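Local coordinates for protein cytosolic IMP-GMP specific 5'-nucleotidase (Legionella pneumophila subsp. pneumophila, PDB 4OHF) that probably hydrolyses purine nucleoside 5'-monophosphates such as IMP and GMP to the nucleoside and phosphate, as a cytosolic HAD-type nucleotidase carrying a magnesium ion, at residues Lys352-Lys357 and His378-Gln383; Gln396-Phe401 and Trp406-Arg411; Glu190-Leu195 and Pro226-Gly231; Leu22-Thr27 and Tyr213-Leu218. All coordinates share one frame; numbering follows the deposited sequence.

Interaction 1 of 4, residues Lys352-Lys357 and His378-Gln383; sequences KELEQK and HDLQLQ
L354 and Q383 meet at about a right angle: the flat amide end of Q383 comes up against the two methyls of L354, with CD2 of L354 3.3 Å from NE2 of Q383 and CD1 of L354 3.7 Å from the same nitrogen. Both side chains set out toward the opposite helix. One turn earlier on the second helix, L380 touches both L354 and K357. Its CD1 lies 4.0 Å from CD2 of L354, and CD of K357 is 3.9 Å from that same L380 methyl; the lysine and leucine chains also cross nearly at right angles. K357 reaches there because its CG is anti to the backbone N (chi1 -176°), and the chain then bends at chi3 and again at chi4.

The two helices, 338-367 and 374-399, run antiparallel at 155° with axes 10.0 Å apart, forming the arms of a long helical hairpin. L354 also packs on I384 and V387, while E355 on another side makes a salt bridge with R447 of a second subunit. Across the pair itself no hydrogen bond or ion pair forms, so cohesion here comes from leucine methyls flanked by the aliphatic and amide parts of polar residues.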
# COMPACT_ATOMS: atom_id res chain seq x y z
N LYS B 352 44.34 -13.69 -8.68
CA LYS B 352 43.66 -14.65 -7.81
C LYS B 352 44.57 -15.84 -7.54
O LYS B 352 44.45 -16.49 -6.51
CB LYS B 352 42.35 -15.12 -8.47
CG LYS B 352 41.27 -15.61 -7.50
CD LYS B 352 41.25 -17.14 -7.38
CE LYS B 352 41.00 -17.80 -8.74
NZ LYS B 352 39.75 -17.31 -9.38
N GLU B 353 45.47 -16.11 -8.48
CA GLU B 353 46.44 -17.19 -8.35
C GLU B 353 47.36 -16.84 -7.19
O GLU B 353 47.56 -17.62 -6.26
CB GLU B 353 47.28 -17.31 -9.62
CG GLU B 353 46.84 -18.38 -10.59
CD GLU B 353 47.47 -19.74 -10.29
OE1 GLU B 353 47.08 -20.73 -10.95
OE2 GLU B 353 48.35 -19.80 -9.39
N LEU B 354 47.91 -15.64 -7.26
CA LEU B 354 48.80 -15.13 -6.25
C LEU B 354 48.10 -15.04 -4.91
O LEU B 354 48.66 -15.38 -3.87
CB LEU B 354 49.32 -13.75 -6.66
CG LEU B 354 50.22 -13.75 -7.91
CD1 LEU B 354 50.55 -12.31 -8.31
CD2 LEU B 354 51.49 -14.53 -7.63
N GLU B 355 46.86 -14.59 -4.93
CA GLU B 355 46.12 -14.43 -3.69
C GLU B 355 45.84 -15.74 -2.95
O GLU B 355 45.93 -15.78 -1.72
CB GLU B 355 44.81 -13.68 -3.97
CG GLU B 355 44.16 -13.11 -2.73
CD GLU B 355 43.78 -11.66 -2.91
OE1 GLU B 355 44.68 -10.84 -3.24
OE2 GLU B 355 42.58 -11.33 -2.72
N GLN B 356 45.52 -16.80 -3.68
CA GLN B 356 45.23 -18.09 -3.07
C GLN B 356 46.48 -18.63 -2.40
O GLN B 356 46.46 -18.99 -1.22
CB GLN B 356 44.75 -19.09 -4.13
CG GLN B 356 43.84 -20.21 -3.61
CD GLN B 356 42.48 -19.69 -3.13
OE1 GLN B 356 42.35 -19.19 -2.00
NE2 GLN B 356 41.46 -19.78 -3.99
N LYS B 357 47.57 -18.67 -3.16
CA LYS B 357 48.85 -19.15 -2.65
C LYS B 357 49.20 -18.39 -1.36
O LYS B 357 49.63 -19.00 -0.37
CB LYS B 357 49.93 -18.92 -3.71
CG LYS B 357 51.31 -19.47 -3.35
CD LYS B 357 52.37 -19.03 -4.36
CE LYS B 357 52.09 -19.53 -5.78
NZ LYS B 357 52.29 -21.00 -5.94
N HIS B 378 56.24 -12.36 2.03
CA HIS B 378 56.58 -10.96 1.79
C HIS B 378 56.68 -10.65 0.29
O HIS B 378 56.31 -9.56 -0.15
CB HIS B 378 57.90 -10.60 2.49
CG HIS B 378 58.37 -9.20 2.21
ND1 HIS B 378 59.35 -8.91 1.28
CD2 HIS B 378 57.96 -8.01 2.71
CE1 HIS B 378 59.53 -7.61 1.22
NE2 HIS B 378 58.70 -7.03 2.08
N ASP B 379 57.20 -11.60 -0.49
CA ASP B 379 57.33 -11.41 -1.93
C ASP B 379 55.96 -11.43 -2.57
O ASP B 379 55.64 -10.56 -3.38
CB ASP B 379 58.23 -12.47 -2.54
CG ASP B 379 59.64 -12.44 -1.96
OD1 ASP B 379 60.16 -11.32 -1.73
OD2 ASP B 379 60.22 -13.52 -1.73
N LEU B 380 55.14 -12.42 -2.22
CA LEU B 380 53.79 -12.49 -2.75
C LEU B 380 53.12 -11.14 -2.53
O LEU B 380 52.41 -10.64 -3.40
CB LEU B 380 52.97 -13.59 -2.05
CG LEU B 380 53.10 -15.06 -2.45
CD1 LEU B 380 52.89 -15.20 -3.95
CD2 LEU B 380 54.46 -15.60 -2.04
N GLN B 381 53.36 -10.53 -1.36
CA GLN B 381 52.76 -9.24 -1.04
C GLN B 381 53.11 -8.17 -2.08
O GLN B 381 52.23 -7.51 -2.62
CB GLN B 381 53.19 -8.78 0.36
CG GLN B 381 52.60 -7.43 0.81
CD GLN B 381 53.68 -6.41 1.22
OE1 GLN B 381 54.37 -6.57 2.24
NE2 GLN B 381 53.82 -5.35 0.42
N LEU B 382 54.41 -8.01 -2.35
CA LEU B 382 54.87 -7.02 -3.34
C LEU B 382 54.32 -7.37 -4.72
O LEU B 382 53.75 -6.53 -5.42
CB LEU B 382 56.40 -6.98 -3.36
CG LEU B 382 57.06 -5.95 -2.43
CD1 LEU B 382 56.48 -6.03 -1.02
CD2 LEU B 382 58.56 -6.19 -2.40
N GLN B 383 54.52 -8.63 -5.10
CA GLN B 383 54.04 -9.15 -6.37
C GLN B 383 52.54 -8.84 -6.56
O GLN B 383 52.10 -8.41 -7.63
CB GLN B 383 54.25 -10.67 -6.40
CG GLN B 383 54.92 -11.18 -7.65
CD GLN B 383 54.71 -12.66 -7.85
OE1 GLN B 383 55.12 -13.47 -7.02
NE2 GLN B 383 54.07 -13.03 -8.96

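Interaction 2 of 4, residues Gln396-Phe401 and Trp406-Arg411; sequences QEQNSF and WERVFR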
# COMPACT_ATOMS: atom_id res chain seq x y z
N GLN B 396 41.22 1.55 -15.76
CA GLN B 396 41.09 2.96 -16.16
C GLN B 396 41.11 3.05 -17.69
O GLN B 396 40.40 3.86 -18.30
CB GLN B 396 42.26 3.78 -15.59
CG GLN B 396 42.57 5.05 -16.39
CD GLN B 396 43.93 5.68 -16.06
OE1 GLN B 396 44.97 5.01 -16.06
NE2 GLN B 396 43.93 6.99 -15.79
N GLU B 397 41.93 2.21 -18.31
CA GLU B 397 42.07 2.16 -19.75
C GLU B 397 40.78 1.62 -20.38
O GLU B 397 40.35 2.07 -21.45
CB GLU B 397 43.23 1.24 -20.10
CG GLU B 397 43.36 0.94 -21.55
CD GLU B 397 44.77 1.18 -22.02
OE1 GLU B 397 45.67 0.38 -21.65
OE2 GLU B 397 44.96 2.19 -22.74
N GLN B 398 40.17 0.65 -19.71
CA GLN B 398 38.94 0.06 -20.21
C GLN B 398 37.81 1.08 -20.18
O GLN B 398 36.91 1.04 -21.02
CB GLN B 398 38.54 -1.14 -19.38
CG GLN B 398 37.19 -1.72 -19.75
CD GLN B 398 36.81 -2.90 -18.89
OE1 GLN B 398 36.72 -2.78 -17.66
NE2 GLN B 398 36.60 -4.06 -19.51
N ASN B 399 37.85 1.98 -19.21
CA ASN B 399 36.82 2.99 -19.07
C ASN B 399 36.73 3.98 -20.22
O ASN B 399 35.65 4.48 -20.55
CB ASN B 399 37.00 3.72 -17.74
CG ASN B 399 36.57 2.87 -16.55
OD1 ASN B 399 36.75 3.26 -15.40
ND2 ASN B 399 36.00 1.71 -16.84
N SER B 400 37.87 4.26 -20.85
CA SER B 400 37.91 5.20 -21.96
C SER B 400 37.11 4.74 -23.19
O SER B 400 36.90 5.54 -24.11
CB SER B 400 39.36 5.47 -22.36
OG SER B 400 40.02 4.28 -22.75
N PHE B 401 36.68 3.47 -23.22
CA PHE B 401 35.89 2.95 -24.34
C PHE B 401 34.39 3.19 -24.17
O PHE B 401 33.61 3.02 -25.10
CB PHE B 401 36.12 1.44 -24.53
CG PHE B 401 37.50 1.08 -24.99
CD1 PHE B 401 38.51 0.80 -24.07
CD2 PHE B 401 37.80 1.04 -26.35
CE1 PHE B 401 39.80 0.50 -24.51
CE2 PHE B 401 39.09 0.74 -26.79
CZ PHE B 401 40.09 0.47 -25.87
N TRP B 406 29.32 7.58 -16.90
CA TRP B 406 28.49 6.45 -16.49
C TRP B 406 28.86 5.02 -16.84
O TRP B 406 28.24 4.08 -16.35
CB TRP B 406 27.06 6.70 -16.94
CG TRP B 406 26.55 8.02 -16.54
CD1 TRP B 406 26.55 9.18 -17.29
CD2 TRP B 406 26.00 8.36 -15.28
NE1 TRP B 406 26.03 10.22 -16.55
CE2 TRP B 406 25.69 9.74 -15.31
CE3 TRP B 406 25.74 7.63 -14.11
CZ2 TRP B 406 25.13 10.41 -14.22
CZ3 TRP B 406 25.18 8.29 -13.03
CH2 TRP B 406 24.88 9.67 -13.09
N GLU B 407 29.87 4.84 -17.68
CA GLU B 407 30.27 3.49 -18.06
C GLU B 407 29.16 2.89 -18.92
O GLU B 407 28.40 3.62 -19.55
CB GLU B 407 30.55 2.66 -16.79
CG GLU B 407 31.91 2.96 -16.17
CD GLU B 407 31.95 2.81 -14.65
OE1 GLU B 407 33.06 2.90 -14.07
OE2 GLU B 407 30.88 2.61 -14.02
N ARG B 408 29.05 1.56 -18.94
CA ARG B 408 28.06 0.86 -19.76
C ARG B 408 26.61 0.93 -19.33
O ARG B 408 26.29 1.05 -18.14
CB ARG B 408 28.44 -0.62 -19.89
CG ARG B 408 29.46 -0.88 -20.96
CD ARG B 408 29.97 -2.30 -20.91
NE ARG B 408 31.15 -2.39 -20.06
CZ ARG B 408 31.84 -3.51 -19.90
NH1 ARG B 408 31.45 -4.62 -20.53
NH2 ARG B 408 32.92 -3.52 -19.12
N VAL B 409 25.73 0.83 -20.32
CA VAL B 409 24.30 0.85 -20.08
C VAL B 409 23.86 -0.43 -19.39
O VAL B 409 23.04 -0.38 -18.47
CB VAL B 409 23.51 0.98 -21.41
CG1 VAL B 409 22.05 0.69 -21.19
CG2 VAL B 409 23.69 2.38 -21.98
N PHE B 410 24.41 -1.57 -19.81
CA PHE B 410 24.01 -2.87 -19.26
C PHE B 410 24.80 -3.37 -18.05
O PHE B 410 24.40 -4.33 -17.40
CB PHE B 410 24.03 -3.93 -20.36
CG PHE B 410 22.96 -3.75 -21.42
CD1 PHE B 410 21.74 -4.42 -21.31
CD2 PHE B 410 23.17 -2.92 -22.52
CE1 PHE B 410 20.76 -4.27 -22.28
CE2 PHE B 410 22.19 -2.76 -23.49
CZ PHE B 410 20.98 -3.43 -23.37
N ARG B 411 25.91 -2.72 -17.73
CA ARG B 411 26.72 -3.16 -16.59
C ARG B 411 26.84 -2.11 -15.51
O ARG B 411 27.02 -0.94 -15.80
CB ARG B 411 28.12 -3.58 -17.06
CG ARG B 411 28.16 -4.83 -17.93
CD ARG B 411 27.77 -6.09 -17.17
NE ARG B 411 26.55 -6.71 -17.72
CZ ARG B 411 26.50 -7.44 -18.83
NH1 ARG B 411 27.60 -7.66 -19.54
NH2 ARG B 411 25.34 -7.96 -19.24
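Q398 and R408 touch where the end of helix 374-399 faces the loop that follows it. From CB the Q398 chain runs out extended, CG anti to the backbone N (chi1 174°), which carries the amide straight toward the loop; behind it, CA of Q398 sits in plane at the edge of the F401 ring. At the far end CD of Q398 lies 3.9 Å from NH2 of R408, OE1 lies 4.1 Å from that same NH2, and NE2 comes closest, 3.7 Å from R408 NH2. The amide and guanidinium planes are 65° apart, and no hydrogen bond joins them. On the way, the chain leans on I340 and I344 of helix 338-367.

Next door, OD1 of N399 stays 3.9 Å from OE1 of E407, two oxygens that merely pass each other; that carboxylate is drawn instead into a salt bridge with R91. R408 keeps a long, weak ion pair with E341 and packs on D456 of a second subunit. S400 OG donates to the carbonyl O of E397 at 2.6 Å, three residues back. Altogether this is a helix-to-loop junction at the base of the long antiparallel helical hairpin, where the chain leaves helix 374-399 and leads to the short strand 411-412.

Interaction 3 of 4, residues Glu190-Leu195 and Pro226-Gly231; sequences EVVEGL and PFLDKG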
# COMPACT_ATOMS: atom_id res chain seq x y z
N GLU B 190 15.37 -2.25 -45.49
CA GLU B 190 15.24 -3.53 -44.81
C GLU B 190 13.94 -3.70 -44.02
O GLU B 190 13.34 -4.78 -44.03
CB GLU B 190 16.44 -3.75 -43.88
CG GLU B 190 17.81 -3.91 -44.59
CD GLU B 190 18.24 -2.67 -45.40
OE1 GLU B 190 18.21 -1.53 -44.88
OE2 GLU B 190 18.64 -2.85 -46.58
N VAL B 191 13.48 -2.66 -43.33
CA VAL B 191 12.26 -2.75 -42.54
C VAL B 191 11.10 -3.21 -43.41
O VAL B 191 10.40 -4.15 -43.05
CB VAL B 191 11.88 -1.39 -41.89
CG1 VAL B 191 10.48 -1.47 -41.31
CG2 VAL B 191 12.86 -1.03 -40.80
N VAL B 192 10.91 -2.55 -44.55
CA VAL B 192 9.83 -2.90 -45.46
C VAL B 192 10.01 -4.32 -46.00
O VAL B 192 9.05 -5.11 -46.00
CB VAL B 192 9.74 -1.90 -46.63
CG1 VAL B 192 8.87 -2.45 -47.75
CG2 VAL B 192 9.14 -0.59 -46.13
N GLU B 193 11.21 -4.66 -46.44
CA GLU B 193 11.44 -6.01 -46.94
C GLU B 193 11.12 -7.00 -45.83
O GLU B 193 10.49 -8.04 -46.06
CB GLU B 193 12.89 -6.20 -47.38
CG GLU B 193 13.36 -5.29 -48.51
CD GLU B 193 12.29 -5.07 -49.60
OE1 GLU B 193 11.65 -6.07 -50.03
OE2 GLU B 193 12.09 -3.90 -50.01
N GLY B 194 11.54 -6.67 -44.61
CA GLY B 194 11.31 -7.52 -43.46
C GLY B 194 9.85 -7.79 -43.19
O GLY B 194 9.45 -8.93 -42.96
N LEU B 195 9.04 -6.74 -43.19
CA LEU B 195 7.63 -6.90 -42.97
C LEU B 195 7.06 -7.82 -44.05
O LEU B 195 6.36 -8.79 -43.75
CB LEU B 195 6.93 -5.54 -42.99
CG LEU B 195 7.29 -4.67 -41.79
CD1 LEU B 195 6.72 -3.27 -41.96
CD2 LEU B 195 6.75 -5.32 -40.53
N PRO B 226 8.44 4.79 -49.85
CA PRO B 226 9.61 4.79 -50.73
C PRO B 226 10.15 3.41 -51.13
O PRO B 226 10.87 3.29 -52.11
CB PRO B 226 10.64 5.60 -49.93
CG PRO B 226 9.79 6.57 -49.23
CD PRO B 226 8.64 5.72 -48.73
N PHE B 227 9.78 2.36 -50.40
CA PHE B 227 10.27 1.01 -50.69
C PHE B 227 9.19 0.02 -51.09
O PHE B 227 9.40 -1.20 -51.04
CB PHE B 227 11.02 0.46 -49.48
CG PHE B 227 11.94 1.44 -48.84
CD1 PHE B 227 13.13 1.80 -49.47
CD2 PHE B 227 11.62 2.03 -47.62
CE1 PHE B 227 13.98 2.73 -48.89
CE2 PHE B 227 12.46 2.95 -47.03
CZ PHE B 227 13.65 3.31 -47.67
N LEU B 228 8.03 0.53 -51.47
CA LEU B 228 6.92 -0.32 -51.88
C LEU B 228 6.86 -0.36 -53.41
O LEU B 228 7.17 0.64 -54.07
CB LEU B 228 5.60 0.23 -51.32
CG LEU B 228 5.07 -0.20 -49.94
CD1 LEU B 228 6.20 -0.50 -48.96
CD2 LEU B 228 4.17 0.91 -49.42
N ASP B 229 6.48 -1.50 -53.97
CA ASP B 229 6.39 -1.61 -55.43
C ASP B 229 5.34 -0.66 -55.96
O ASP B 229 4.41 -0.28 -55.25
CB ASP B 229 6.04 -3.05 -55.83
CG ASP B 229 7.17 -4.02 -55.58
OD1 ASP B 229 8.25 -3.82 -56.18
OD2 ASP B 229 6.99 -4.97 -54.80
N LYS B 230 5.49 -0.26 -57.22
CA LYS B 230 4.53 0.66 -57.85
C LYS B 230 3.11 0.11 -57.66
O LYS B 230 2.83 -1.03 -58.03
CB LYS B 230 4.84 0.80 -59.34
CG LYS B 230 4.34 2.10 -59.97
CD LYS B 230 5.04 3.32 -59.35
CE LYS B 230 4.53 4.65 -59.91
NZ LYS B 230 4.79 4.80 -61.37
N GLY B 231 2.23 0.92 -57.08
CA GLY B 231 0.87 0.47 -56.85
C GLY B 231 0.55 0.03 -55.42
O GLY B 231 -0.57 0.23 -54.94
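V192 overlaps F227 and L228 with its two methyls, CG1 mainly on L228 and the F227 carbonyl, CG2 mainly on F227. It projects from helix 189-200 of the HAD-type Rossmann-like domain, and the loop it meets belongs to a beta-alpha-beta crossover: strand 204-208, helix 213-224, then this loop on the way to the parallel neighbouring strand 240-243. The contact therefore ties the helix that leads into strand 204-208 to the loop at the far end of the crossover helix.

With CG1 anti to the backbone N (chi1 166°), the valine splits its two branches over the loop. CG1 goes to the leucine, 3.5 Å from CD1 of L228, and it also rests 3.6 Å from the carbonyl O of F227. CG2 takes the phenylalanine, 3.9 Å from CD2 of F227, coming at the ring obliquely, while CB of V192 and CB of F227 also stand 3.9 Å apart. F227 starts out toward the helix, yet its ring then swings off, leaving CB and the CD2 side to do the touching. L228 and V192 cross at about a right angle, and L228 has W234 as a further packing partner.

Polar groups contribute little between the two segments, since no hydrogen bond spans them. D229 reaches the same helix by a salt bridge to K196, one turn beyond V192, and E193 packs on I366 of a second subunit. The F227 ring has a cover of its own from the residue before it: CB of P226 lies 4.2 Å above the ring plane, over its centre.

Interaction 4 of 4, residues Leu22-Thr27 and Tyr213-Leu218; sequences LDMDHT and YSYSKL. With MG (magnesium ion), chain J; PO4 (phosphate ion), chain H.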
# COMPACT_ATOMS: atom_id res chain seq x y z
N LEU B 22 3.47 -3.82 -33.40
CA LEU B 22 4.63 -2.93 -33.43
C LEU B 22 4.35 -1.53 -32.94
O LEU B 22 3.38 -0.89 -33.34
CB LEU B 22 5.20 -2.82 -34.85
CG LEU B 22 5.65 -4.10 -35.55
CD1 LEU B 22 6.02 -3.80 -37.01
CD2 LEU B 22 6.83 -4.70 -34.81
N ASP B 23 5.23 -1.06 -32.06
CA ASP B 23 5.20 0.29 -31.53
C ASP B 23 5.68 1.09 -32.74
O ASP B 23 6.55 0.63 -33.46
CB ASP B 23 6.20 0.35 -30.36
CG ASP B 23 6.55 1.76 -29.95
OD1 ASP B 23 7.13 2.51 -30.76
OD2 ASP B 23 6.27 2.12 -28.79
N MET B 24 5.14 2.28 -32.98
CA MET B 24 5.58 3.05 -34.15
C MET B 24 6.81 3.95 -33.94
O MET B 24 7.87 3.68 -34.50
CB MET B 24 4.44 3.90 -34.70
CG MET B 24 4.87 4.78 -35.85
SD MET B 24 3.57 5.82 -36.58
CE MET B 24 3.41 7.10 -35.36
N ASP B 25 6.67 5.01 -33.16
CA ASP B 25 7.78 5.91 -32.94
C ASP B 25 8.93 5.28 -32.16
O ASP B 25 8.80 4.98 -30.98
CB ASP B 25 7.29 7.19 -32.24
CG ASP B 25 6.35 8.01 -33.12
OD1 ASP B 25 6.76 8.48 -34.20
OD2 ASP B 25 5.18 8.17 -32.73
N HIS B 26 10.05 5.07 -32.85
CA HIS B 26 11.29 4.49 -32.31
C HIS B 26 11.40 2.97 -32.43
O HIS B 26 12.45 2.41 -32.11
CB HIS B 26 11.55 4.92 -30.87
CG HIS B 26 11.65 6.40 -30.69
ND1 HIS B 26 10.61 7.17 -30.23
CD2 HIS B 26 12.66 7.27 -30.98
CE1 HIS B 26 10.96 8.44 -30.23
NE2 HIS B 26 12.20 8.53 -30.68
N THR B 27 10.34 2.30 -32.86
CA THR B 27 10.43 0.85 -33.03
C THR B 27 10.33 0.59 -34.53
O THR B 27 11.34 0.31 -35.17
CB THR B 27 9.33 0.08 -32.27
OG1 THR B 27 9.49 0.29 -30.86
CG2 THR B 27 9.43 -1.42 -32.54
N TYR B 213 -3.63 9.38 -35.36
CA TYR B 213 -3.65 8.92 -36.74
C TYR B 213 -3.15 9.91 -37.79
O TYR B 213 -2.41 9.53 -38.69
CB TYR B 213 -5.05 8.45 -37.11
CG TYR B 213 -5.15 7.86 -38.50
CD1 TYR B 213 -4.37 6.77 -38.89
CD2 TYR B 213 -6.05 8.39 -39.43
CE1 TYR B 213 -4.48 6.23 -40.16
CE2 TYR B 213 -6.17 7.85 -40.70
CZ TYR B 213 -5.38 6.78 -41.06
OH TYR B 213 -5.47 6.31 -42.35
N SER B 214 -3.56 11.17 -37.68
CA SER B 214 -3.13 12.16 -38.66
C SER B 214 -1.60 12.17 -38.78
O SER B 214 -1.05 12.29 -39.87
CB SER B 214 -3.64 13.55 -38.28
OG SER B 214 -3.11 13.99 -37.03
N TYR B 215 -0.93 12.03 -37.64
CA TYR B 215 0.53 12.02 -37.59
C TYR B 215 1.11 10.69 -38.06
O TYR B 215 2.13 10.66 -38.74
CB TYR B 215 1.00 12.32 -36.16
CG TYR B 215 2.49 12.26 -35.96
CD1 TYR B 215 3.31 13.31 -36.36
CD2 TYR B 215 3.09 11.16 -35.37
CE1 TYR B 215 4.69 13.27 -36.17
CE2 TYR B 215 4.46 11.10 -35.17
CZ TYR B 215 5.26 12.16 -35.57
OH TYR B 215 6.62 12.09 -35.38
N SER B 216 0.45 9.59 -37.70
CA SER B 216 0.92 8.27 -38.09
C SER B 216 0.81 8.03 -39.58
O SER B 216 1.63 7.34 -40.17
CB SER B 216 0.13 7.18 -37.37
OG SER B 216 0.18 7.37 -35.98
N LYS B 217 -0.24 8.58 -40.18
CA LYS B 217 -0.46 8.41 -41.61
C LYS B 217 0.65 9.09 -42.39
O LYS B 217 1.13 8.55 -43.39
CB LYS B 217 -1.83 8.99 -42.01
CG LYS B 217 -2.35 8.45 -43.33
CD LYS B 217 -3.82 8.81 -43.58
CE LYS B 217 -4.00 10.30 -43.86
NZ LYS B 217 -5.40 10.62 -44.27
N LEU B 218 1.07 10.26 -41.91
CA LEU B 218 2.14 11.03 -42.54
C LEU B 218 3.47 10.29 -42.42
O LEU B 218 4.14 10.00 -43.43
CB LEU B 218 2.27 12.37 -41.84
CG LEU B 218 2.73 13.57 -42.65
CD1 LEU B 218 3.23 14.60 -41.65
CD2 LEU B 218 3.80 13.22 -43.66
MG MG J . 7.92 3.97 -29.31
P PO4 H . 4.65 5.28 -30.14
O1 PO4 H . 4.37 6.74 -30.03
O2 PO4 H . 6.04 5.00 -29.73
O3 PO4 H . 4.46 4.84 -31.55
O4 PO4 H . 3.72 4.53 -29.25
O HOH W 1 7.59 5.27 -27.72
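M24 CE packs on the Y215 ring, 4.1 Å from CD2 of Y215, and lies beside the S216 hydroxyl, 3.3 Å from OG of S216. M24 runs out extended, CG anti to the backbone N (chi1 177°), and bends only at the last bond to bring CE there. S216 OG itself is hydrogen-bonded to the carbonyl O of E212.

The carboxylate of D25 meets the Y215 ring at its edge: OD1 of D25 is near the ring plane and 3.6 Å from CE2 of Y215. D25 is hydrogen-bonded to Y31 through OD1 and to S211 through OD2; the Y31 and Y215 hydroxyls are hydrogen-bonded too.

Metal and phosphate bonds make up the rest. The magnesium ion takes OD1 and OD2 of D23 (OD1 at 2.2 Å), the main-chain O of D25 at 2.1 Å, a water, D303 and an oxygen of a phosphate probably from the crystallisation liquor. D25 N donates to phosphate O3 at 2.7 Å; M24 N adds a weak bond, 3.0 Å from O3. The sequence DMDHT fits the HAD DxDxT signature. Backbone N-H groups at the start of helix 24-28 and the metal both meet the phosphate and would probably help offset its charge, consistent with a site for a nucleotide's phosphate.

Interactions 3 and 4 belong together: their centres are about 16 Å apart and they touch where L195 CD2 packs 3.9 Å from L22 CD1. Helix 213-224 is bracketed by them, since interaction 4 uses its start and interaction 3 the loop after it. Interactions 1 and 2 share helix 374-399, one far out on the hairpin and one at its base, with centres about 28 Å apart. Only interaction 4 holds the magnesium site. The centres of interactions 2 and 4 are about 34 Å apart. The centres of interactions 1 and 4 are about 60 Å apart. Interactions 1, 2 and 3 each have residues touching a second subunit, whereas no other protein chain touches the segments of interaction 4.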